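Erythromycin C-12 hydroxylase (Saccharopolyspora erythraea, PDB 2JJN) hydroxylates the macrolactone ring of erythromycin D at C-12, using heme b, NADPH and molecular oxygen, to give erythromycin C. Local coordinates at residues A[283-288]-A[392-397]; A[23-28]-A[388-393]; A[248-253]-A[361-366]. The protein carries 2 engineered substitutions. All blocks are in the same frame, centred on the assembly; numbering follows the deposited sequence. Where two conformers were deposited one is given.

Along the chain the segments come in the order 23-28, 248-253, 283-288, 361-366, then the overlapping 388-393 and 392-397. Contacts 1 and 2, their centres about 8 Å apart, share I392 and V393 and are also joined by the E27–R285 salt bridge. Contact 3 lies about 12 Å from the centre of contact 1 and about 19 Å from that of contact 2; N252 of helix 228-259 reaches contact 1 by giving its ND2 to both L394 O and R285 O. The long loop before strand 400-402 therefore ties the N-terminal segment to the end of helix 274-284 and to the long helix passing the heme, uniting distant parts of the P450 fold.

Contact 1: A[283-288]-A[392-397]; sequences RYRPPF and IVLGTR. With HEM (protoporphyrin IX containing Fe), chain B.
The backbones of P287-F288 and V393-L394 run close together, joined by L394 N donating to P287 O at 3.0 Å, nearly straight at 162°. The same oxygen also receives the CA-H of V393, whose CA lies 3.2 Å from P287 O, so two neighbouring groups converge on it. L394 has the largest share of the contact. Its CG stands anti to the backbone N (chi1 -176°) and chi2 (78°) then sets the methyls, with CD2 3.7 Å from R285 CA and also touching the P286 ring, while L394 CB sits 3.4 Å from P286 O. The R285 side chain crosses that of L394 at about a right angle and carries its guanidinium to salt bridges with E27 and E259; Y284 CE2 lies over one face of that group, offset toward its rim. F288 starts off away from the loop, but its ring returns to meet it, CE2 lying 3.8 Å from V393 CG1. Heme carbon CHB sits at the edge of this ring, 3.8 Å from F288 CD1. The iron-bound water also lies near the ring plane, at the edge. P287 CD packs on heme methyl CMB at 3.8 Å. Helix 274-284 carries the E280–R283 salt bridge of the P450 ExxR motif, and the segment leaving it is held between heme and loop, with helix 228-259 against R285, F288 and V393 and helix 316-320 against P286 and L394.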
loop_
_atom_site.group_PDB
_atom_site.type_symbol
_atom_site.label_atom_id
_atom_site.label_comp_id
_atom_site.label_asym_id
_atom_site.label_seq_id
_atom_site.Cartn_x
_atom_site.Cartn_y
_atom_site.Cartn_z
ATOM N N ARG A 283 9.912 5.884 -2.352
ATOM C CA ARG A 283 11.098 5.083 -2.759
ATOM C C ARG A 283 11.815 4.538 -1.513
ATOM O O ARG A 283 12.216 3.348 -1.433
ATOM C CB ARG A 283 12.062 5.907 -3.605
ATOM C CG ARG A 283 13.236 5.075 -4.112
ATOM C CD ARG A 283 14.318 6.012 -4.700
ATOM N NE ARG A 283 14.973 6.834 -3.653
ATOM C CZ ARG A 283 15.972 6.382 -2.888
ATOM N NH1 ARG A 283 16.418 5.116 -3.048
ATOM N NH2 ARG A 283 16.522 7.152 -1.940
ATOM N N TYR A 284 12.007 5.424 -0.528
ATOM C CA TYR A 284 12.835 5.132 0.601
ATOM C C TYR A 284 12.215 4.095 1.566
ATOM O O TYR A 284 12.932 3.211 2.067
ATOM C CB TYR A 284 13.114 6.495 1.288
ATOM C CG TYR A 284 14.217 6.521 2.302
ATOM C CD1 TYR A 284 15.541 6.450 1.896
ATOM C CD2 TYR A 284 13.913 6.701 3.639
ATOM C CE1 TYR A 284 16.562 6.538 2.871
ATOM C CE2 TYR A 284 14.916 6.796 4.601
ATOM C CZ TYR A 284 16.194 6.713 4.216
ATOM O OH TYR A 284 17.139 6.797 5.247
ATOM N N ARG A 285 10.918 4.248 1.814
ATOM C CA ARG A 285 10.196 3.408 2.778
ATOM C C ARG A 285 8.845 3.004 2.142
ATOM O O ARG A 285 7.786 3.443 2.564
ATOM C CB ARG A 285 10.011 4.166 4.087
ATOM C CG ARG A 285 11.254 4.134 4.977
ATOM C CD ARG A 285 11.020 4.929 6.229
ATOM N NE ARG A 285 12.086 4.606 7.203
ATOM C CZ ARG A 285 12.740 5.507 7.937
ATOM N NH1 ARG A 285 12.494 6.817 7.859
ATOM N NH2 ARG A 285 13.674 5.064 8.797
ATOM N N PRO A 286 8.907 2.140 1.145
ATOM C CA PRO A 286 7.673 1.676 0.432
ATOM C C PRO A 286 6.738 0.985 1.412
ATOM O O PRO A 286 7.173 0.123 2.150
ATOM C CB PRO A 286 8.208 0.675 -0.600
ATOM C CG PRO A 286 9.570 0.248 -0.103
ATOM C CD PRO A 286 10.127 1.496 0.617
ATOM N N PRO A 287 5.462 1.382 1.445
ATOM C CA PRO A 287 4.530 0.730 2.364
ATOM C C PRO A 287 4.444 -0.770 2.168
ATOM O O PRO A 287 4.335 -1.485 3.165
ATOM C CB PRO A 287 3.214 1.441 2.046
ATOM C CG PRO A 287 3.657 2.856 1.614
ATOM C CD PRO A 287 4.876 2.580 0.819
ATOM N N PHE A 288 4.518 -1.243 0.909
ATOM C CA PHE A 288 4.519 -2.675 0.643
ATOM C C PHE A 288 5.919 -3.019 0.145
ATOM O O PHE A 288 6.267 -2.726 -0.995
ATOM C CB PHE A 288 3.527 -3.016 -0.461
ATOM C CG PHE A 288 2.109 -3.018 -0.043
ATOM C CD1 PHE A 288 1.170 -2.446 -0.877
ATOM C CD2 PHE A 288 1.700 -3.641 1.114
ATOM C CE1 PHE A 288 -0.198 -2.483 -0.542
ATOM C CE2 PHE A 288 0.338 -3.668 1.478
ATOM C CZ PHE A 288 -0.587 -3.078 0.640
ATOM N N ILE A 392 4.590 -7.952 6.388
ATOM C CA ILE A 392 3.779 -7.478 5.272
ATOM C C ILE A 392 4.086 -6.028 4.868
ATOM O O ILE A 392 4.542 -5.801 3.729
ATOM C CB ILE A 392 2.264 -7.676 5.505
ATOM C CG1 ILE A 392 1.963 -9.164 5.796
ATOM C CG2 ILE A 392 1.456 -7.137 4.312
ATOM C CD1 ILE A 392 2.558 -10.146 4.843
ATOM N N VAL A 393 3.844 -5.082 5.776
ATOM C CA VAL A 393 4.062 -3.662 5.485
ATOM C C VAL A 393 5.297 -3.145 6.193
ATOM O O VAL A 393 5.779 -3.724 7.192
ATOM C CB VAL A 393 2.830 -2.796 5.819
ATOM C CG1 VAL A 393 1.601 -3.241 5.042
ATOM C CG2 VAL A 393 2.544 -2.810 7.325
ATOM N N LEU A 394 5.853 -2.067 5.638
ATOM C CA LEU A 394 6.991 -1.401 6.248
ATOM C C LEU A 394 6.524 -0.106 6.914
ATOM O O LEU A 394 6.299 0.885 6.252
ATOM C CB LEU A 394 8.066 -1.113 5.166
ATOM C CG LEU A 394 9.344 -0.509 5.703
ATOM C CD1 LEU A 394 10.211 -1.608 6.363
ATOM C CD2 LEU A 394 10.172 0.165 4.599
ATOM N N GLY A 395 6.336 -0.113 8.242
ATOM C CA GLY A 395 5.692 1.036 8.876
ATOM C C GLY A 395 5.520 0.794 10.359
ATOM O O GLY A 395 5.978 -0.221 10.893
ATOM N N THR A 396 4.852 1.754 10.996
ATOM C CA THR A 396 4.601 1.591 12.423
ATOM C C THR A 396 3.113 1.615 12.705
ATOM O O THR A 396 2.335 2.301 12.041
ATOM C CB THR A 396 5.332 2.643 13.242
ATOM O OG1 THR A 396 4.844 3.935 12.910
ATOM C CG2 THR A 396 6.860 2.574 12.971
ATOM N N ARG A 397 2.732 0.886 13.755
ATOM C CA ARG A 397 1.327 0.763 14.111
ATOM C C ARG A 397 0.731 2.050 14.701
ATOM O O ARG A 397 -0.440 2.341 14.524
ATOM C CB ARG A 397 1.150 -0.358 15.132
ATOM C CG ARG A 397 1.518 -1.715 14.536
ATOM C CD ARG A 397 1.976 -2.744 15.582
ATOM N NE ARG A 397 0.951 -2.942 16.597
ATOM C CZ ARG A 397 1.148 -3.598 17.742
ATOM N NH1 ARG A 397 2.326 -4.141 18.019
ATOM N NH2 ARG A 397 0.148 -3.716 18.607
HETATM C CHA HEM B . -2.027 -2.344 -6.875
HETATM C CHB HEM B . 0.995 -0.076 -3.786
HETATM C CHC HEM B . -2.536 3.054 -2.680
HETATM C CHD HEM B . -5.742 0.323 -5.116
HETATM C C1A HEM B . -0.914 -1.929 -6.172
HETATM C C2A HEM B . 0.411 -2.553 -6.275
HETATM C C3A HEM B . 1.234 -1.943 -5.418
HETATM C C4A HEM B . 0.476 -0.915 -4.732
HETATM C CMA HEM B . 2.719 -2.273 -5.151
HETATM C CAA HEM B . 0.790 -3.695 -7.235
HETATM C CBA HEM B . 0.407 -5.052 -6.673
HETATM C CGA HEM B . 1.008 -6.205 -7.480
HETATM O O1A HEM B . 1.713 -5.953 -8.497
HETATM O O2A HEM B . 0.714 -7.380 -7.095
HETATM C C1B HEM B . 0.287 0.988 -3.223
HETATM C C2B HEM B . 0.851 1.981 -2.345
HETATM C C3B HEM B . -0.130 2.863 -2.041
HETATM C C4B HEM B . -1.323 2.402 -2.741
HETATM C CMB HEM B . 2.337 1.911 -1.935
HETATM C CAB HEM B . -0.133 4.103 -1.126
HETATM C CBB HEM B . 0.929 4.835 -1.029
HETATM C C1C HEM B . -3.705 2.585 -3.239
HETATM C C2C HEM B . -5.004 3.227 -3.115
HETATM C C3C HEM B . -5.895 2.469 -3.789
HETATM C C4C HEM B . -5.178 1.333 -4.374
HETATM C CMC HEM B . -5.218 4.548 -2.330
HETATM C CAC HEM B . -7.417 2.654 -3.950
HETATM C CBC HEM B . -7.989 3.844 -4.126
HETATM C C1D HEM B . -5.012 -0.627 -5.763
HETATM C C2D HEM B . -5.608 -1.631 -6.585
HETATM C C3D HEM B . -4.476 -2.434 -7.140
HETATM C C4D HEM B . -3.283 -1.857 -6.596
HETATM C CMD HEM B . -7.126 -1.852 -6.855
HETATM C CAD HEM B . -4.552 -3.654 -8.075
HETATM C CBD HEM B . -4.432 -3.233 -9.553
HETATM C CGD HEM B . -4.391 -4.446 -10.430
HETATM O O1D HEM B . -4.199 -5.572 -9.940
HETATM O O2D HEM B . -4.558 -4.266 -11.655
HETATM N NA HEM B . -0.836 -0.895 -5.224
HETATM N NB HEM B . -1.068 1.228 -3.427
HETATM N NC HEM B . -3.878 1.436 -3.988
HETATM N ND HEM B . -3.611 -0.784 -5.788
HETATM FE FE HEM B . -2.296 0.340 -4.724
HETATM O O HOH W 1 -2.632 -1.013 -3.001
#

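Contact 2: A[23-28]-A[388-393]; sequences GMADET and HFEQIV. With SO4 (sulfate ion), chain C.
M24 N donates to E390 O at 3.1 Å, an almost straight bond (169°). The M24 side chain then follows the loop backbone: its CG lies 3.4 Å from E390 O, and its CB rests near both F389 O and E390 O. In one of its two conformers, a bend at chi2 swings the sulfur round, and the terminal methyl CE of M24 ends 4.0 Å from I392 N. Next to it, A25 meets H388 in two ways. The CB atoms of A25 and H388 touch at 3.6 Å, and A25 O sits over one face of the imidazole, 3.2 Å above its plane and displaced toward the rim on the ND1 side, a polar approach without a hydrogen bond. The rotation of that ring is fixed from its edges. Water 2, in the ring plane, bridges H388 ND1 and M24 O, donating to M24 O at 2.7 Å. On the far nitrogen, H388 NE2 donates to O2 of a sulfate, probably from the crystallisation liquor, which R381 and R385 also bind.

Further out, the loop is shaped by a classic gamma-turn at I392, whose phi/psi of 74°/-63° goes with a bond of 2.8 Å from V393 N to Q391 O. Q391 uses both ends of its amide on the 169-174 region: NE2 on L169 O and I172 O, OE1 on M174 N. On the other segment, D26 is the N-cap of helix 27-40 through OD1 to A29 N. The N-terminal segment thus lies on the loop before strand 400-402, while F389 and V393 pack against helix 165-171, and H388 and V393 touch helix 228-259.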
loop_
_atom_site.group_PDB
_atom_site.type_symbol
_atom_site.label_atom_id
_atom_site.label_comp_id
_atom_site.label_asym_id
_atom_site.label_seq_id
_atom_site.Cartn_x
_atom_site.Cartn_y
_atom_site.Cartn_z
ATOM N N GLY A 23 12.686 -10.110 10.128
ATOM C CA GLY A 23 11.383 -9.439 10.280
ATOM C C GLY A 23 11.428 -7.982 9.829
ATOM O O GLY A 23 12.510 -7.394 9.659
ATOM N N MET A 24 10.254 -7.387 9.638
ATOM C CA MET A 24 10.208 -5.999 9.111
ATOM C C MET A 24 10.494 -4.976 10.174
ATOM O O MET A 24 10.822 -3.861 9.854
ATOM C CB MET A 24 8.851 -5.654 8.507
ATOM C CG MET A 24 8.347 -6.601 7.445
ATOM S SD MET A 24 9.251 -6.342 5.883
ATOM C CE MET A 24 8.247 -7.380 4.839
ATOM N N ALA A 25 10.345 -5.330 11.448
ATOM C CA ALA A 25 10.412 -4.315 12.501
ATOM C C ALA A 25 11.764 -3.681 12.697
ATOM O O ALA A 25 11.846 -2.493 13.021
ATOM C CB ALA A 25 9.928 -4.887 13.800
ATOM N N ASP A 26 12.839 -4.465 12.559
ATOM C CA ASP A 26 14.178 -3.918 12.640
ATOM C C ASP A 26 14.614 -3.508 11.260
ATOM O O ASP A 26 15.232 -4.283 10.534
ATOM C CB ASP A 26 15.140 -4.963 13.206
ATOM C CG ASP A 26 16.521 -4.390 13.534
ATOM O OD1 ASP A 26 16.938 -3.334 12.989
ATOM O OD2 ASP A 26 17.239 -5.030 14.356
ATOM N N GLU A 27 14.310 -2.266 10.907
ATOM C CA GLU A 27 14.505 -1.834 9.523
ATOM C C GLU A 27 15.976 -1.840 9.136
ATOM O O GLU A 27 16.330 -2.260 8.019
ATOM C CB GLU A 27 13.887 -0.457 9.343
ATOM C CG GLU A 27 14.050 0.136 7.976
ATOM C CD GLU A 27 13.679 1.586 7.990
ATOM O OE1 GLU A 27 12.471 1.872 7.802
ATOM O OE2 GLU A 27 14.635 2.396 8.159
ATOM N N THR A 28 16.839 -1.383 10.036
ATOM C CA THR A 28 18.260 -1.326 9.717
ATOM C C THR A 28 18.828 -2.722 9.438
ATOM O O THR A 28 19.593 -2.905 8.451
ATOM C CB THR A 28 19.039 -0.665 10.858
ATOM O OG1 THR A 28 18.528 0.672 10.966
ATOM C CG2 THR A 28 20.589 -0.631 10.536
ATOM N N HIS A 388 6.665 -1.241 15.441
ATOM C CA HIS A 388 6.700 -1.500 13.994
ATOM C C HIS A 388 5.853 -2.694 13.646
ATOM O O HIS A 388 5.738 -3.657 14.452
ATOM C CB HIS A 388 8.136 -1.802 13.565
ATOM C CG HIS A 388 9.018 -0.613 13.546
ATOM N ND1 HIS A 388 9.618 -0.160 12.391
ATOM C CD2 HIS A 388 9.407 0.229 14.531
ATOM C CE1 HIS A 388 10.362 0.893 12.671
ATOM N NE2 HIS A 388 10.246 1.154 13.961
ATOM N N PHE A 389 5.233 -2.660 12.462
ATOM C CA PHE A 389 4.685 -3.898 11.903
ATOM C C PHE A 389 5.840 -4.893 11.710
ATOM O O PHE A 389 6.966 -4.527 11.306
ATOM C CB PHE A 389 3.984 -3.629 10.569
ATOM C CG PHE A 389 2.699 -2.881 10.716
ATOM C CD1 PHE A 389 1.547 -3.520 11.150
ATOM C CD2 PHE A 389 2.629 -1.520 10.472
ATOM C CE1 PHE A 389 0.373 -2.822 11.297
ATOM C CE2 PHE A 389 1.427 -0.800 10.619
ATOM C CZ PHE A 389 0.294 -1.477 11.082
ATOM N N GLU A 390 5.602 -6.154 12.044
ATOM C CA GLU A 390 6.642 -7.143 11.880
ATOM C C GLU A 390 6.530 -7.877 10.557
ATOM O O GLU A 390 7.470 -8.542 10.121
ATOM C CB GLU A 390 6.557 -8.185 12.990
ATOM C CG GLU A 390 6.391 -7.584 14.373
ATOM C CD GLU A 390 7.214 -8.281 15.433
ATOM O OE1 GLU A 390 7.392 -9.521 15.356
ATOM O OE2 GLU A 390 7.687 -7.575 16.345
ATOM N N GLN A 391 5.375 -7.765 9.920
ATOM C CA GLN A 391 5.182 -8.420 8.634
ATOM C C GLN A 391 4.400 -7.582 7.654
ATOM O O GLN A 391 3.638 -6.657 8.028
ATOM C CB GLN A 391 4.540 -9.801 8.811
ATOM C CG GLN A 391 3.797 -9.942 10.112
ATOM C CD GLN A 391 2.953 -11.197 10.187
ATOM O OE1 GLN A 391 3.460 -12.328 10.087
ATOM N NE2 GLN A 391 1.649 -11.000 10.355
ATOM N N ILE A 392 4.590 -7.952 6.388
ATOM C CA ILE A 392 3.779 -7.478 5.272
ATOM C C ILE A 392 4.086 -6.028 4.868
ATOM O O ILE A 392 4.542 -5.801 3.729
ATOM C CB ILE A 392 2.264 -7.676 5.505
ATOM C CG1 ILE A 392 1.963 -9.164 5.796
ATOM C CG2 ILE A 392 1.456 -7.137 4.312
ATOM C CD1 ILE A 392 2.558 -10.146 4.843
ATOM N N VAL A 393 3.844 -5.082 5.776
ATOM C CA VAL A 393 4.062 -3.662 5.485
ATOM C C VAL A 393 5.297 -3.145 6.193
ATOM O O VAL A 393 5.779 -3.724 7.192
ATOM C CB VAL A 393 2.830 -2.796 5.819
ATOM C CG1 VAL A 393 1.601 -3.241 5.042
ATOM C CG2 VAL A 393 2.544 -2.810 7.325
HETATM S S SO4 C . 12.146 3.368 16.599
HETATM O O1 SO4 C . 11.531 3.905 17.801
HETATM O O2 SO4 C . 11.412 2.187 16.205
HETATM O O3 SO4 C . 13.540 3.018 16.860
HETATM O O4 SO4 C . 12.164 4.360 15.518
HETATM O O HOH W 2 9.491 -1.516 9.949
#

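Contact 3: A[248-253]-A[361-366]; sequences VLLGNI and LENRVA
The carboxamide of N363 is the flat group at the heart of this contact, and L249, L250 and I253 of the facing helix meet it. L249 reaches it with CD2, 3.6 Å from N363 ND2. On the oxygen side, N363 OD1 meets L250 CB at 3.5 Å and I253 CD1 at 3.6 Å. The backbone N of L250 also lies close to that oxygen, but at a poor angle for a hydrogen bond. N363 ND2 bonds back to A359 O one turn earlier, which fixes the rotation of the amide and leaves OD1 turned to L250 and I253. One turn further on, both methyls of L250, CD1 and CD2, touch A366 CB, each at 3.8 Å. The small A366 and the amide thus carry the interface on their side, between axes that approach to 10.3 Å and run in broadly the same direction, 38° apart. Both helices belong to the heme-binding core of the P450 fold: the long helix 228-259, whose L249 touches the heme and helix 274-284, packs here on helix 356-374, which follows the heme ligand C353 and itself has helix 115-127 against L361, R364 and V365.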
loop_
_atom_site.group_PDB
_atom_site.type_symbol
_atom_site.label_atom_id
_atom_site.label_comp_id
_atom_site.label_asym_id
_atom_site.label_seq_id
_atom_site.Cartn_x
_atom_site.Cartn_y
_atom_site.Cartn_z
ATOM N N VAL A 248 0.093 3.786 6.361
ATOM C CA VAL A 248 1.528 3.512 6.514
ATOM C C VAL A 248 2.401 4.599 5.857
ATOM O O VAL A 248 3.426 5.006 6.432
ATOM C CB VAL A 248 1.803 2.112 5.900
ATOM C CG1 VAL A 248 3.290 1.878 5.790
ATOM C CG2 VAL A 248 1.079 1.017 6.795
ATOM N N LEU A 249 2.039 5.047 4.662
ATOM C CA LEU A 249 2.874 6.050 3.985
ATOM C C LEU A 249 2.933 7.343 4.776
ATOM O O LEU A 249 4.020 7.909 4.949
ATOM C CB LEU A 249 2.377 6.330 2.583
ATOM C CG LEU A 249 3.223 7.353 1.821
ATOM C CD1 LEU A 249 4.650 6.894 1.716
ATOM C CD2 LEU A 249 2.665 7.583 0.397
ATOM N N LEU A 250 1.775 7.797 5.280
ATOM C CA LEU A 250 1.818 9.105 5.981
ATOM C C LEU A 250 2.694 9.027 7.222
ATOM O O LEU A 250 3.492 9.954 7.486
ATOM C CB LEU A 250 0.410 9.567 6.348
ATOM C CG LEU A 250 0.360 10.951 7.017
ATOM C CD1 LEU A 250 0.993 11.975 6.072
ATOM C CD2 LEU A 250 -1.086 11.359 7.331
ATOM N N GLY A 251 2.599 7.926 7.984
ATOM C CA GLY A 251 3.538 7.707 9.126
ATOM C C GLY A 251 4.989 7.761 8.616
ATOM O O GLY A 251 5.852 8.401 9.218
ATOM N N ASN A 252 5.275 7.054 7.508
ATOM C CA ASN A 252 6.628 6.987 6.978
ATOM C C ASN A 252 7.122 8.357 6.567
ATOM O O ASN A 252 8.308 8.653 6.744
ATOM C CB ASN A 252 6.692 6.007 5.796
ATOM C CG ASN A 252 6.552 4.541 6.285
ATOM O OD1 ASN A 252 6.484 4.287 7.503
ATOM N ND2 ASN A 252 6.594 3.582 5.343
ATOM N N ILE A 253 6.227 9.188 6.038
ATOM C CA ILE A 253 6.633 10.531 5.597
ATOM C C ILE A 253 7.026 11.313 6.831
ATOM O O ILE A 253 8.094 11.924 6.848
ATOM C CB ILE A 253 5.422 11.222 4.897
ATOM C CG1 ILE A 253 5.266 10.651 3.477
ATOM C CG2 ILE A 253 5.629 12.723 4.853
ATOM C CD1 ILE A 253 3.966 11.072 2.794
ATOM N N LEU A 361 -2.510 12.149 -3.818
ATOM C CA LEU A 361 -3.325 13.328 -3.440
ATOM C C LEU A 361 -3.546 13.353 -1.921
ATOM O O LEU A 361 -3.364 14.412 -1.267
ATOM C CB LEU A 361 -4.660 13.250 -4.188
ATOM C CG LEU A 361 -5.620 14.393 -3.866
ATOM C CD1 LEU A 361 -5.052 15.777 -4.219
ATOM C CD2 LEU A 361 -6.963 14.119 -4.598
ATOM N N GLU A 362 -3.907 12.225 -1.363
ATOM C CA GLU A 362 -4.133 12.194 0.074
ATOM C C GLU A 362 -2.878 12.549 0.869
ATOM O O GLU A 362 -2.937 13.312 1.840
ATOM C CB GLU A 362 -4.614 10.815 0.504
ATOM C CG GLU A 362 -5.947 10.421 -0.125
ATOM C CD GLU A 362 -6.540 9.179 0.524
ATOM O OE1 GLU A 362 -7.173 8.359 -0.175
ATOM O OE2 GLU A 362 -6.358 8.980 1.729
ATOM N N ASN A 363 -1.728 12.067 0.408
ATOM C CA ASN A 363 -0.519 12.311 1.205
ATOM C C ASN A 363 0.033 13.725 0.951
ATOM O O ASN A 363 0.608 14.348 1.876
ATOM C CB ASN A 363 0.511 11.200 0.934
ATOM C CG ASN A 363 0.172 9.985 1.697
ATOM O OD1 ASN A 363 0.539 9.887 2.872
ATOM N ND2 ASN A 363 -0.577 9.082 1.080
ATOM N N ARG A 364 -0.168 14.289 -0.247
ATOM C CA ARG A 364 0.198 15.680 -0.487
ATOM C C ARG A 364 -0.611 16.564 0.454
ATOM O O ARG A 364 -0.066 17.437 1.152
ATOM C CB ARG A 364 -0.111 16.081 -1.938
ATOM C CG ARG A 364 0.116 17.584 -2.137
ATOM C CD ARG A 364 0.007 17.976 -3.627
ATOM N NE ARG A 364 -1.335 17.861 -4.207
ATOM C CZ ARG A 364 -2.286 18.806 -4.157
ATOM N NH1 ARG A 364 -2.128 19.919 -3.428
ATOM N NH2 ARG A 364 -3.411 18.649 -4.875
ATOM N N VAL A 365 -1.921 16.371 0.416
ATOM C CA VAL A 365 -2.794 17.233 1.209
ATOM C C VAL A 365 -2.489 17.072 2.692
ATOM O O VAL A 365 -2.378 18.050 3.427
ATOM C CB VAL A 365 -4.279 16.959 0.901
ATOM C CG1 VAL A 365 -5.163 17.754 1.858
ATOM C CG2 VAL A 365 -4.608 17.353 -0.536
ATOM N N ALA A 366 -2.303 15.834 3.130
ATOM C CA ALA A 366 -2.001 15.631 4.543
ATOM C C ALA A 366 -0.702 16.342 4.952
ATOM O O ALA A 366 -0.650 16.999 6.037
ATOM C CB ALA A 366 -1.902 14.138 4.851
#